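PDB 7O21: uncharacterized conserved from Bdellovibrio bacteriovorus, which probably trims cell-wall peptidoglycan as an LD-carboxypeptidase of the YkuD family, an editing activity linked to the curved cell shape of this predatory bacterium. Local coordinates for residues Val46-Arg51 with Ala71-Met76; Ile104-Tyr109 with Ala137-Val142; Val247-Pro252 with Val263-Arg268; Gly278-Tyr283 with Glu296-Phe301. All coordinates share one frame; numbering follows the deposited sequence. Where two conformers were deposited one is given.

Contact 1 (Val46-Arg51 with Ala71-Met76); sequences VDKEQR and ADIGKM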
loop_
_atom_site.group_PDB
_atom_site.type_symbol
_atom_site.label_atom_id
_atom_site.label_comp_id
_atom_site.label_asym_id
_atom_site.label_seq_id
_atom_site.Cartn_x
_atom_site.Cartn_y
_atom_site.Cartn_z
ATOM N N VAL A 46 2.731 -13.371 18.037
ATOM C CA VAL A 46 3.550 -14.530 17.675
ATOM C C VAL A 46 4.843 -14.481 18.478
ATOM O O VAL A 46 5.595 -13.502 18.406
ATOM C CB VAL A 46 3.846 -14.575 16.170
ATOM C CG1 VAL A 46 4.691 -15.817 15.828
ATOM C CG2 VAL A 46 2.564 -14.536 15.358
ATOM N N ASP A 47 5.113 -15.543 19.227
ATOM C CA ASP A 47 6.285 -15.666 20.093
ATOM C C ASP A 47 7.179 -16.715 19.433
ATOM O O ASP A 47 6.925 -17.918 19.553
ATOM C CB ASP A 47 5.800 -16.101 21.476
ATOM C CG ASP A 47 6.916 -16.337 22.465
ATOM O OD1 ASP A 47 8.087 -16.498 22.066
ATOM O OD2 ASP A 47 6.596 -16.364 23.671
ATOM N N LYS A 48 8.215 -16.263 18.716
ATOM C CA LYS A 48 9.054 -17.203 17.974
ATOM C C LYS A 48 9.751 -18.180 18.904
ATOM O O LYS A 48 9.832 -19.378 18.603
ATOM C CB LYS A 48 10.096 -16.478 17.127
ATOM C CG LYS A 48 9.531 -15.591 16.033
ATOM C CD LYS A 48 10.693 -15.022 15.219
ATOM C CE LYS A 48 10.231 -14.070 14.137
ATOM N NZ LYS A 48 11.407 -13.322 13.594
ATOM N N GLU A 49 10.269 -17.688 20.034
ATOM C CA GLU A 49 11.038 -18.546 20.932
ATOM C C GLU A 49 10.185 -19.693 21.459
ATOM O O GLU A 49 10.624 -20.849 21.478
ATOM C CB GLU A 49 11.596 -17.713 22.082
ATOM C CG GLU A 49 12.251 -18.537 23.175
ATOM C CD GLU A 49 12.623 -17.697 24.376
ATOM O OE1 GLU A 49 12.467 -16.461 24.302
ATOM O OE2 GLU A 49 13.067 -18.268 25.394
ATOM N N GLN A 50 8.960 -19.391 21.904
ATOM C CA GLN A 50 8.067 -20.405 22.451
ATOM C C GLN A 50 7.284 -21.157 21.385
ATOM O O GLN A 50 6.577 -22.113 21.725
ATOM C CB GLN A 50 7.106 -19.776 23.459
ATOM C CG GLN A 50 7.811 -19.151 24.669
ATOM C CD GLN A 50 8.665 -20.149 25.434
ATOM O OE1 GLN A 50 9.836 -19.892 25.728
ATOM N NE2 GLN A 50 8.083 -21.294 25.756
ATOM N N ARG A 51 7.388 -20.759 20.115
ATOM C CA ARG A 51 6.613 -21.390 19.044
ATOM C C ARG A 51 5.113 -21.354 19.357
ATOM O O ARG A 51 4.411 -22.366 19.293
ATOM C CB ARG A 51 7.115 -22.814 18.755
ATOM C CG ARG A 51 8.523 -22.855 18.178
ATOM C CD ARG A 51 9.064 -24.283 18.149
ATOM N NE ARG A 51 9.079 -24.874 19.485
ATOM C CZ ARG A 51 10.182 -25.129 20.182
ATOM N NH1 ARG A 51 11.375 -24.843 19.675
ATOM N NH2 ARG A 51 10.093 -25.668 21.391
ATOM N N ALA A 71 2.761 -22.474 16.723
ATOM C CA ALA A 71 3.113 -21.790 15.488
ATOM C C ALA A 71 4.624 -21.833 15.342
ATOM O O ALA A 71 5.351 -22.043 16.315
ATOM C CB ALA A 71 2.653 -20.331 15.545
ATOM N N ASP A 72 5.097 -21.645 14.113
ATOM C CA ASP A 72 6.532 -21.564 13.883
ATOM C C ASP A 72 6.777 -20.617 12.722
ATOM O O ASP A 72 5.839 -20.111 12.102
ATOM C CB ASP A 72 7.130 -22.953 13.620
ATOM C CG ASP A 72 8.535 -23.119 14.205
ATOM O OD1 ASP A 72 9.271 -22.118 14.347
ATOM O OD2 ASP A 72 8.902 -24.275 14.502
ATOM N N ILE A 73 8.053 -20.347 12.457
ATOM C CA ILE A 73 8.459 -19.476 11.365
ATOM C C ILE A 73 9.043 -20.315 10.242
ATOM O O ILE A 73 9.838 -21.236 10.485
ATOM C CB ILE A 73 9.483 -18.436 11.848
ATOM C CG1 ILE A 73 8.911 -17.644 13.023
ATOM C CG2 ILE A 73 9.900 -17.541 10.688
ATOM C CD1 ILE A 73 7.735 -16.741 12.676
ATOM N N GLY A 74 8.654 -19.994 9.009
ATOM C CA GLY A 74 9.210 -20.696 7.867
ATOM C C GLY A 74 10.691 -20.413 7.710
ATOM O O GLY A 74 11.181 -19.327 8.021
ATOM N N LYS A 75 11.412 -21.418 7.212
ATOM C CA LYS A 75 12.861 -21.346 7.098
ATOM C C LYS A 75 13.381 -21.499 5.675
ATOM O O LYS A 75 14.600 -21.448 5.471
ATOM C CB LYS A 75 13.509 -22.417 7.985
ATOM C CG LYS A 75 13.366 -22.178 9.472
ATOM C CD LYS A 75 14.187 -23.184 10.252
ATOM C CE LYS A 75 14.355 -22.772 11.706
ATOM N NZ LYS A 75 13.757 -23.771 12.639
ATOM N N MET A 76 12.508 -21.667 4.690
ATOM C CA MET A 76 12.923 -22.058 3.350
ATOM C C MET A 76 13.227 -20.846 2.479
ATOM O O MET A 76 12.631 -19.776 2.633
ATOM C CB MET A 76 11.828 -22.893 2.685
ATOM C CG MET A 76 11.670 -24.280 3.281
ATOM S SD MET A 76 13.133 -25.296 3.002
ATOM C CE MET A 76 13.009 -25.566 1.234
HETATM O O HOH W 1 9.735 -19.752 15.880
#
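Arg51 and Ala71 mark the closest backbone approach, their CA atoms 5.0 Å apart, and Ala71 N donates the one direct hydrogen bond between the segments to Arg51 O (3.1 Å). Arg51 closes the tight turn after strand 42-47 with a positive phi of 55°. Asp47 holds this turn: its short side chain lets OD1 accept from Gln50 N at 3.0 Å, an Asx motif. A water donating to Lys48 O and Asp72 OD1 adds a second bridge, and the same OD1 accepts from Ile73 N (2.9 Å). The branched Ile73 rests against the aliphatic part of Lys48, CG1 lying 3.7 Å from Lys48 CG. Lysine suits this place because its extended chain offers methylenes to Ile73 and takes NZ onward to a salt bridge with Asp177. Arg51 and Asp72 run side by side, Arg51 CD 3.7 Å from Asp72 OD2, yet Arg51 NE stays 5.0 Å from that oxygen, so the opposite charges may attract without forming a salt bridge. Val46 and Ile73 both pack on Val152, and the side chain of Ile73 lies about 6 Å from that of Cys151, the predicted nucleophile. The contact joins a turn to the strand bordering the predicted active site of a YkuD-type domain.

Contact 2 (Ile104-Tyr109 with Ala137-Val142); sequences IPFSLY and AIPDSV. With EDO (1,2-ethanediol), chain H; SCN (thiocyanate ion), chain E.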
loop_
_atom_site.group_PDB
_atom_site.type_symbol
_atom_site.label_atom_id
_atom_site.label_comp_id
_atom_site.label_asym_id
_atom_site.label_seq_id
_atom_site.Cartn_x
_atom_site.Cartn_y
_atom_site.Cartn_z
ATOM N N ILE A 104 -3.899 -19.656 -4.429
ATOM C CA ILE A 104 -2.607 -20.041 -3.863
ATOM C C ILE A 104 -2.538 -21.548 -3.642
ATOM O O ILE A 104 -3.553 -22.181 -3.312
ATOM C CB ILE A 104 -2.277 -19.259 -2.581
ATOM C CG1 ILE A 104 -3.386 -19.416 -1.546
ATOM C CG2 ILE A 104 -2.061 -17.784 -2.901
ATOM C CD1 ILE A 104 -2.962 -18.952 -0.148
ATOM N N PRO A 105 -1.367 -22.153 -3.819
ATOM C CA PRO A 105 -1.260 -23.617 -3.701
ATOM C C PRO A 105 -1.374 -24.089 -2.256
ATOM O O PRO A 105 -0.661 -23.617 -1.368
ATOM C CB PRO A 105 0.133 -23.916 -4.271
ATOM C CG PRO A 105 0.895 -22.621 -4.137
ATOM C CD PRO A 105 -0.128 -21.540 -4.332
ATOM N N PHE A 106 -2.233 -25.092 -2.051
ATOM C CA PHE A 106 -2.316 -25.752 -0.751
ATOM C C PHE A 106 -0.985 -26.356 -0.337
ATOM O O PHE A 106 -0.677 -26.408 0.859
ATOM C CB PHE A 106 -3.388 -26.848 -0.818
ATOM C CG PHE A 106 -3.725 -27.458 0.509
ATOM C CD1 PHE A 106 -3.031 -28.560 0.976
ATOM C CD2 PHE A 106 -4.758 -26.941 1.273
ATOM C CE1 PHE A 106 -3.347 -29.129 2.207
ATOM C CE2 PHE A 106 -5.081 -27.496 2.495
ATOM C CZ PHE A 106 -4.370 -28.596 2.964
ATOM N N SER A 107 -0.189 -26.835 -1.299
ATOM C CA SER A 107 1.062 -27.504 -0.944
ATOM C C SER A 107 2.004 -26.570 -0.199
ATOM O O SER A 107 2.815 -27.023 0.621
ATOM C CB SER A 107 1.747 -28.049 -2.201
ATOM O OG SER A 107 2.042 -26.991 -3.111
ATOM N N LEU A 108 1.917 -25.266 -0.466
ATOM C CA LEU A 108 2.778 -24.292 0.188
ATOM C C LEU A 108 2.093 -23.563 1.334
ATOM O O LEU A 108 2.777 -23.153 2.279
ATOM C CB LEU A 108 3.260 -23.238 -0.821
ATOM C CG LEU A 108 4.063 -23.713 -2.032
ATOM C CD1 LEU A 108 4.518 -22.497 -2.836
ATOM C CD2 LEU A 108 5.248 -24.535 -1.601
ATOM N N TYR A 109 0.775 -23.373 1.266
ATOM C CA TYR A 109 0.086 -22.449 2.155
ATOM C C TYR A 109 -1.064 -23.088 2.911
ATOM O O TYR A 109 -1.726 -22.406 3.700
ATOM C CB TYR A 109 -0.404 -21.222 1.361
ATOM C CG TYR A 109 0.752 -20.516 0.706
ATOM C CD1 TYR A 109 1.753 -19.932 1.466
ATOM C CD2 TYR A 109 0.859 -20.459 -0.687
ATOM C CE1 TYR A 109 2.826 -19.322 0.874
ATOM C CE2 TYR A 109 1.928 -19.842 -1.286
ATOM C CZ TYR A 109 2.902 -19.268 -0.503
ATOM O OH TYR A 109 3.989 -18.655 -1.059
ATOM N N ALA A 137 -0.955 -21.514 6.460
ATOM C CA ALA A 137 -0.912 -22.887 6.928
ATOM C C ALA A 137 -0.032 -23.717 5.993
ATOM O O ALA A 137 0.789 -23.168 5.238
ATOM C CB ALA A 137 -2.335 -23.420 7.086
ATOM N N ILE A 138 -0.165 -25.009 6.083
ATOM C CA ILE A 138 0.713 -25.925 5.326
ATOM C C ILE A 138 0.088 -27.312 5.411
ATOM O O ILE A 138 -0.705 -27.526 6.244
ATOM C CB ILE A 138 2.140 -25.842 5.906
ATOM C CG1 ILE A 138 3.211 -26.047 4.828
ATOM C CG2 ILE A 138 2.303 -26.719 7.142
ATOM C CD1 ILE A 138 4.476 -25.314 5.044
ATOM N N PRO A 139 0.449 -28.272 4.556
ATOM C CA PRO A 139 -0.130 -29.589 4.693
ATOM C C PRO A 139 0.195 -30.198 6.064
ATOM O O PRO A 139 1.214 -30.054 6.598
ATOM C CB PRO A 139 0.577 -30.353 3.579
ATOM C CG PRO A 139 0.737 -29.289 2.533
ATOM C CD PRO A 139 1.207 -28.110 3.348
ATOM N N ASP A 140 -0.732 -31.025 6.503
ATOM C CA ASP A 140 -0.608 -31.716 7.801
ATOM C C ASP A 140 0.655 -32.590 7.869
ATOM O O ASP A 140 1.176 -32.732 8.945
ATOM C CB ASP A 140 -1.836 -32.573 8.038
ATOM C CG ASP A 140 -3.141 -31.821 8.206
ATOM O OD1 ASP A 140 -3.121 -30.695 8.574
ATOM O OD2 ASP A 140 -4.129 -32.406 8.004
ATOM N N SER A 141 1.090 -33.185 6.754
ATOM C CA SER A 141 2.259 -34.095 6.737
ATOM C C SER A 141 3.607 -33.391 6.825
ATOM O O SER A 141 4.594 -34.064 6.961
ATOM C CB SER A 141 2.214 -35.002 5.559
ATOM O OG SER A 141 2.291 -34.267 4.383
ATOM N N VAL A 142 3.649 -32.080 6.734
ATOM C CA VAL A 142 4.996 -31.465 6.740
ATOM C C VAL A 142 5.191 -30.530 7.935
ATOM O O VAL A 142 4.266 -30.030 8.471
ATOM C CB VAL A 142 5.273 -30.761 5.411
ATOM C CG1 VAL A 142 5.042 -31.672 4.224
ATOM C CG2 VAL A 142 4.410 -29.541 5.273
HETATM C C1 EDO H . -5.378 -25.525 -5.989
HETATM O O1 EDO H . -6.774 -25.692 -5.833
HETATM C C2 EDO H . -4.689 -25.968 -4.703
HETATM O O2 EDO H . -3.311 -26.211 -4.915
HETATM S S SCN E . 5.518 -14.104 0.568
HETATM C C SCN E . 5.460 -15.779 0.631
HETATM N N SCN E . 5.415 -16.917 0.688
#
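Pro139 packs against the short helix 106-109, its CD 3.3 Å from Ser107 O and 3.6 Å from Phe106 O. Proline suits this place: with no N-H to offer, it presents ring carbons to the helix carbonyls. At Tyr109 the backbones themselves meet, its carbonyl carbon 3.0 Å from Ala137 O, while Ala137 N gives Tyr109 O a weak, bent hydrogen bond (135°). The small side chain of Ala137 adds CB, 3.6 Å from Tyr109 O, and Ile138 brings CG1 to 3.9 Å from Leu108 O.

Toward solvent the fit loosens. Phe106 has CG anti to the backbone N (chi1 -171°), and the Phe106 and Pro139 side chains pass each other heading opposite ways, Phe106 CE1 4.1 Å from Pro139 CG. Asp140 and Ser141 form the exposed middle of a type I turn closed by Val142 N to Pro139 O. An ethanediol, probably from the crystallisation liquor, accepts from Phe106 N.

Tyr109 points its CB away from 137-142. Its OH is hydrogen-bonded to Gly225 O of the second subunit; a thiocyanate nitrogen, also probably from the liquor, lies 2.8 Å from Tyr109 OH. The ring meets His136, the predicted proton donor/acceptor, edge-to-face. The contact ties a helical turn to the loop following His136, a position consistent with a wall of the predicted YkuD active site, at the dimer interface.

Contact 3 (Val247-Pro252 with Val263-Arg268); sequences VHLSQP and VKTLQR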
loop_
_atom_site.group_PDB
_atom_site.type_symbol
_atom_site.label_atom_id
_atom_site.label_comp_id
_atom_site.label_asym_id
_atom_site.label_seq_id
_atom_site.Cartn_x
_atom_site.Cartn_y
_atom_site.Cartn_z
ATOM N N VAL A 247 -8.040 18.779 20.230
ATOM C CA VAL A 247 -7.569 17.495 19.718
ATOM C C VAL A 247 -8.044 16.414 20.677
ATOM O O VAL A 247 -7.673 16.424 21.856
ATOM C CB VAL A 247 -6.039 17.441 19.569
ATOM C CG1 VAL A 247 -5.621 16.094 18.966
ATOM C CG2 VAL A 247 -5.537 18.611 18.735
ATOM N N HIS A 248 -8.863 15.493 20.186
ATOM C CA HIS A 248 -9.365 14.395 20.996
ATOM C C HIS A 248 -8.970 13.075 20.353
ATOM O O HIS A 248 -9.061 12.919 19.130
ATOM C CB HIS A 248 -10.883 14.494 21.150
ATOM C CG HIS A 248 -11.322 15.677 21.959
ATOM N ND1 HIS A 248 -12.350 16.510 21.571
ATOM C CD2 HIS A 248 -10.857 16.175 23.130
ATOM C CE1 HIS A 248 -12.503 17.466 22.470
ATOM N NE2 HIS A 248 -11.611 17.284 23.427
ATOM N N LEU A 249 -8.519 12.135 21.183
ATOM C CA LEU A 249 -8.043 10.840 20.718
ATOM C C LEU A 249 -8.851 9.745 21.390
ATOM O O LEU A 249 -9.005 9.754 22.617
ATOM C CB LEU A 249 -6.576 10.644 21.105
ATOM C CG LEU A 249 -5.606 11.778 20.780
ATOM C CD1 LEU A 249 -4.200 11.447 21.276
ATOM C CD2 LEU A 249 -5.618 12.016 19.301
ATOM N N SER A 250 -9.351 8.797 20.598
ATOM C CA SER A 250 -9.941 7.615 21.200
ATOM C C SER A 250 -8.861 6.795 21.900
ATOM O O SER A 250 -7.660 6.933 21.639
ATOM C CB SER A 250 -10.636 6.764 20.138
ATOM O OG SER A 250 -9.689 6.081 19.320
ATOM N N GLN A 251 -9.293 5.953 22.816
ATOM C CA GLN A 251 -8.342 5.086 23.483
ATOM C C GLN A 251 -7.503 4.363 22.429
ATOM O O GLN A 251 -8.066 3.679 21.565
ATOM C CB GLN A 251 -9.068 4.067 24.350
ATOM C CG GLN A 251 -8.138 3.028 24.922
ATOM C CD GLN A 251 -8.902 1.993 25.698
ATOM O OE1 GLN A 251 -9.584 2.315 26.674
ATOM N NE2 GLN A 251 -8.801 0.742 25.271
ATOM N N PRO A 252 -6.181 4.521 22.439
ATOM C CA PRO A 252 -5.359 4.025 21.335
ATOM C C PRO A 252 -4.868 2.593 21.506
ATOM O O PRO A 252 -4.818 2.036 22.605
ATOM C CB PRO A 252 -4.148 4.971 21.378
ATOM C CG PRO A 252 -4.004 5.273 22.826
ATOM C CD PRO A 252 -5.422 5.411 23.335
ATOM N N VAL A 263 1.523 3.907 18.055
ATOM C CA VAL A 263 0.264 4.335 18.652
ATOM C C VAL A 263 -0.714 4.588 17.515
ATOM O O VAL A 263 -0.377 5.278 16.552
ATOM C CB VAL A 263 0.452 5.611 19.497
ATOM C CG1 VAL A 263 -0.859 6.068 20.079
ATOM C CG2 VAL A 263 1.448 5.341 20.626
ATOM N N LYS A 264 -1.917 4.003 17.602
ATOM C CA LYS A 264 -2.945 4.236 16.588
ATOM C C LYS A 264 -4.253 4.582 17.283
ATOM O O LYS A 264 -4.646 3.913 18.249
ATOM C CB LYS A 264 -3.113 2.999 15.697
ATOM C CG LYS A 264 -4.149 3.154 14.590
ATOM C CD LYS A 264 -4.242 1.857 13.796
ATOM C CE LYS A 264 -5.260 1.933 12.663
ATOM N NZ LYS A 264 -5.171 0.712 11.778
ATOM N N THR A 265 -4.912 5.641 16.802
ATOM C CA THR A 265 -6.094 6.184 17.459
ATOM C C THR A 265 -7.022 6.790 16.411
ATOM O O THR A 265 -6.608 7.079 15.289
ATOM C CB THR A 265 -5.681 7.236 18.501
ATOM O OG1 THR A 265 -6.838 7.789 19.140
ATOM C CG2 THR A 265 -4.916 8.365 17.849
ATOM N N LEU A 266 -8.300 6.920 16.769
ATOM C CA LEU A 266 -9.233 7.761 16.021
ATOM C C LEU A 266 -9.157 9.178 16.589
ATOM O O LEU A 266 -9.389 9.394 17.785
ATOM C CB LEU A 266 -10.654 7.206 16.115
ATOM C CG LEU A 266 -11.695 7.909 15.232
ATOM C CD1 LEU A 266 -11.363 7.731 13.761
ATOM C CD2 LEU A 266 -13.080 7.340 15.500
ATOM N N GLN A 267 -8.792 10.131 15.742
ATOM C CA GLN A 267 -8.493 11.496 16.159
ATOM C C GLN A 267 -9.560 12.454 15.656
ATOM O O GLN A 267 -9.907 12.434 14.473
ATOM C CB GLN A 267 -7.145 11.903 15.578
ATOM C CG GLN A 267 -6.780 13.377 15.750
ATOM C CD GLN A 267 -5.553 13.746 14.930
ATOM O OE1 GLN A 267 -4.434 13.396 15.290
ATOM N NE2 GLN A 267 -5.765 14.401 13.800
ATOM N N ARG A 268 -10.064 13.291 16.551
ATOM C CA ARG A 268 -10.942 14.394 16.187
ATOM C C ARG A 268 -10.147 15.684 16.342
ATOM O O ARG A 268 -9.616 15.959 17.422
ATOM C CB ARG A 268 -12.170 14.421 17.091
ATOM C CG ARG A 268 -13.194 15.478 16.695
ATOM C CD ARG A 268 -14.303 15.552 17.734
ATOM N NE ARG A 268 -15.391 16.427 17.298
ATOM C CZ ARG A 268 -15.431 17.735 17.527
ATOM N NH1 ARG A 268 -14.440 18.320 18.185
ATOM N NH2 ARG A 268 -16.466 18.453 17.101
#
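His248 and Arg268 form an antiparallel hydrogen-bonded pair, joined by His248 N to Arg268 O (2.9 Å) and Arg268 N to His248 O, in strands running at 157° to each other. Leu249 and Gln267 follow as a non-hydrogen-bonded pair, and then the regular pattern breaks, because 247-252 spends one more residue than its partner between Ser250-Leu266 and Pro252-Thr265. Ser250 N still reaches Leu266 O, but between these two segments hydroxyls supply the next bonds. Leu266 N donates to Ser250 OG (3.0 Å), which chi1 of 74° places between the backbone N and the carbonyl carbon. Thr265 OG1, anti to its own backbone N, donates to Ser250 O at 2.8 Å. Serine and threonine suit the break because their short side chains can stand in for backbone groups. Beside them, the Leu249 and Gln267 side chains run alongside each other, Leu249 CD2 4.0 Å from Gln267 CG; Leu249 also crosses Thr265 at about a right angle. Pro252, which has no N-H for strand pairing, packs CB on Val263 CG1 (3.7 Å). Polar ends find partners further out: Ser250 OG bonds Thr36, Arg268 NE bonds Tyr277 and Gln267 OE1 bonds Lys280. Trp201 and Trp205 of helix 184-206 cover the face carrying Leu249 and Gln267, while strand 275-287 pairs with 263-268 on the side away from 247-252.

Contact 4 (Gly278-Tyr283 with Glu296-Phe301); sequences GVKTIY and EEWAPF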
loop_
_atom_site.group_PDB
_atom_site.type_symbol
_atom_site.label_atom_id
_atom_site.label_comp_id
_atom_site.label_asym_id
_atom_site.label_seq_id
_atom_site.Cartn_x
_atom_site.Cartn_y
_atom_site.Cartn_z
ATOM N N GLY A 278 -10.169 11.278 11.731
ATOM C CA GLY A 278 -9.306 10.471 10.891
ATOM C C GLY A 278 -8.515 9.512 11.741
ATOM O O GLY A 278 -8.464 9.623 12.968
ATOM N N VAL A 279 -7.912 8.550 11.064
ATOM C CA VAL A 279 -7.100 7.539 11.720
ATOM C C VAL A 279 -5.687 8.098 11.834
ATOM O O VAL A 279 -5.057 8.419 10.822
ATOM C CB VAL A 279 -7.121 6.231 10.926
ATOM C CG1 VAL A 279 -6.219 5.202 11.587
ATOM C CG2 VAL A 279 -8.555 5.707 10.827
ATOM N N LYS A 280 -5.190 8.213 13.059
ATOM C CA LYS A 280 -3.872 8.785 13.333
ATOM C C LYS A 280 -2.955 7.656 13.794
ATOM O O LYS A 280 -3.248 6.965 14.780
ATOM C CB LYS A 280 -4.002 9.848 14.419
ATOM C CG LYS A 280 -2.687 10.431 14.968
ATOM C CD LYS A 280 -1.644 10.823 13.914
ATOM C CE LYS A 280 -2.121 11.963 12.979
ATOM N NZ LYS A 280 -2.109 13.290 13.659
ATOM N N THR A 281 -1.875 7.428 13.049
ATOM C CA THR A 281 -0.869 6.450 13.440
ATOM C C THR A 281 0.456 7.164 13.647
ATOM O O THR A 281 0.915 7.892 12.763
ATOM C CB THR A 281 -0.690 5.383 12.372
ATOM O OG1 THR A 281 -1.975 4.873 11.998
ATOM C CG2 THR A 281 0.146 4.254 12.915
ATOM N N ILE A 282 1.054 6.955 14.818
ATOM C CA ILE A 282 2.317 7.571 15.214
ATOM C C ILE A 282 3.365 6.468 15.315
ATOM O O ILE A 282 3.133 5.435 15.952
ATOM C CB ILE A 282 2.153 8.266 16.574
ATOM C CG1 ILE A 282 1.000 9.281 16.507
ATOM C CG2 ILE A 282 3.463 8.906 17.023
ATOM C CD1 ILE A 282 0.517 9.741 17.869
ATOM N N TYR A 283 4.506 6.675 14.667
ATOM C CA TYR A 283 5.643 5.767 14.721
ATOM C C TYR A 283 6.759 6.509 15.435
ATOM O O TYR A 283 7.126 7.614 15.026
ATOM C CB TYR A 283 6.126 5.437 13.304
ATOM C CG TYR A 283 5.116 4.753 12.411
ATOM C CD1 TYR A 283 4.075 5.462 11.826
ATOM C CD2 TYR A 283 5.221 3.396 12.141
ATOM C CE1 TYR A 283 3.160 4.840 10.999
ATOM C CE2 TYR A 283 4.303 2.761 11.313
ATOM C CZ TYR A 283 3.283 3.488 10.756
ATOM O OH TYR A 283 2.378 2.858 9.920
ATOM N N GLU A 296 4.330 10.221 11.119
ATOM C CA GLU A 296 2.978 10.447 11.624
ATOM C C GLU A 296 2.037 10.453 10.429
ATOM O O GLU A 296 2.223 11.248 9.499
ATOM C CB GLU A 296 2.911 11.778 12.379
ATOM C CG GLU A 296 1.545 12.086 13.001
ATOM C CD GLU A 296 1.577 13.249 13.961
ATOM O OE1 GLU A 296 2.683 13.596 14.424
ATOM O OE2 GLU A 296 0.513 13.828 14.272
ATOM N N GLU A 297 1.038 9.565 10.447
ATOM C CA GLU A 297 0.114 9.382 9.335
ATOM C C GLU A 297 -1.303 9.741 9.760
ATOM O O GLU A 297 -1.677 9.604 10.928
ATOM C CB GLU A 297 0.119 7.932 8.842
ATOM C CG GLU A 297 1.453 7.448 8.281
ATOM C CD GLU A 297 1.416 5.991 7.828
ATOM O OE1 GLU A 297 0.830 5.136 8.537
ATOM O OE2 GLU A 297 1.975 5.696 6.753
ATOM N N TRP A 298 -2.093 10.208 8.794
ATOM C CA TRP A 298 -3.498 10.515 9.023
ATOM C C TRP A 298 -4.272 10.081 7.788
ATOM O O TRP A 298 -3.863 10.373 6.657
ATOM C CB TRP A 298 -3.697 12.018 9.284
ATOM C CG TRP A 298 -5.127 12.439 9.617
ATOM C CD1 TRP A 298 -5.677 12.581 10.861
ATOM C CD2 TRP A 298 -6.152 12.823 8.682
ATOM N NE1 TRP A 298 -6.983 13.001 10.758
ATOM C CE2 TRP A 298 -7.301 13.145 9.433
ATOM C CE3 TRP A 298 -6.214 12.896 7.286
ATOM C CZ2 TRP A 298 -8.498 13.562 8.833
ATOM C CZ3 TRP A 298 -7.405 13.302 6.695
ATOM C CH2 TRP A 298 -8.526 13.628 7.471
ATOM N N ALA A 299 -5.361 9.344 8.005
ATOM C CA ALA A 299 -6.260 8.972 6.922
ATOM C C ALA A 299 -7.679 9.357 7.318
ATOM O O ALA A 299 -8.073 9.161 8.471
ATOM C CB ALA A 299 -6.182 7.457 6.666
ATOM N N PRO A 300 -8.464 9.931 6.406
ATOM C CA PRO A 300 -9.799 10.397 6.791
ATOM C C PRO A 300 -10.698 9.238 7.193
ATOM O O PRO A 300 -10.566 8.114 6.702
ATOM C CB PRO A 300 -10.317 11.086 5.520
ATOM C CG PRO A 300 -9.569 10.444 4.415
ATOM C CD PRO A 300 -8.213 10.081 4.963
ATOM N N PHE A 301 -11.604 9.523 8.124
ATOM C CA PHE A 301 -12.551 8.540 8.626
ATOM C C PHE A 301 -13.971 9.051 8.438
ATOM O O PHE A 301 -14.277 10.199 8.775
ATOM C CB PHE A 301 -12.341 8.286 10.122
ATOM C CG PHE A 301 -13.465 7.517 10.761
ATOM C CD1 PHE A 301 -13.444 6.133 10.782
ATOM C CD2 PHE A 301 -14.537 8.178 11.337
ATOM C CE1 PHE A 301 -14.480 5.421 11.360
ATOM C CE2 PHE A 301 -15.576 7.471 11.917
ATOM C CZ PHE A 301 -15.545 6.095 11.929
#
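Trp298 sets its indole against Gly278, the glycine CA meeting the ring obliquely, with Trp298 NE1 3.4 Å and CE2 3.6 Å from it. Glycine suits the place because it has no CB to hold the ring off. CG of Trp298 is anti to the backbone N (chi1 -177°), and one ring face lies over Pro300 N, offset toward the rim. Lys280 CE comes to the indole edge, near its plane, 4.2 Å from Trp298 CD1. The lysine chain is bent at chi2, chi3 and chi4, folding back across the partner strand until NZ forms a salt bridge with Glu296 OE2 (2.7 Å), OE2 accepting through its anti lone pair. A long, flexible side chain suits this path, which also takes CE to 3.2 Å from Glu297 O. Both charged residues are buried, and each has a further partner: Lys280 NZ also bonds Gln267 OE1, and Glu296 OE1 bonds Tyr217 OH. On the other face of the sheet, Tyr283 meets the Glu297 carboxylate; in the conformer given, ring and carboxylate are nearly perpendicular, and the OH to OE1 approach is doubtful because Glu297 has two conformers.

The strands beneath run antiparallel at 165°. Val279 with Ala299 and Thr281 with Glu297 are hydrogen-bonded pairs, the shortest backbone bond between them being Val279 N to Ala299 O (2.7 Å). Lys103 of the second subunit makes a cation-pi contact with Trp298, and helix 184-206 lies over Lys280 and Glu296. This is the last hairpin of an NTF2-like domain, an antiparallel sheet with a long helix packed across one face.

Overall arrangement
The four contacts follow one another along the chain and fall into two groups on opposite sides of its centre. Contacts 1 and 2 belong to the YkuD catalytic domain; their centres are about 16 Å apart, and both lie near the predicted catalytic residues Cys151 and His136. Contacts 3 and 4, with centres about 9 Å apart, belong to the NTF2-like sheet, where neighbouring strands 260-270 and 275-287 join them through Val263 O to Ile282 N (2.8 Å). Contact centres in one group lie 31 to 40 Å from those in the other. Across the dimer, however, the NTF2-like domain of one subunit lies close to the predicted active site of the other.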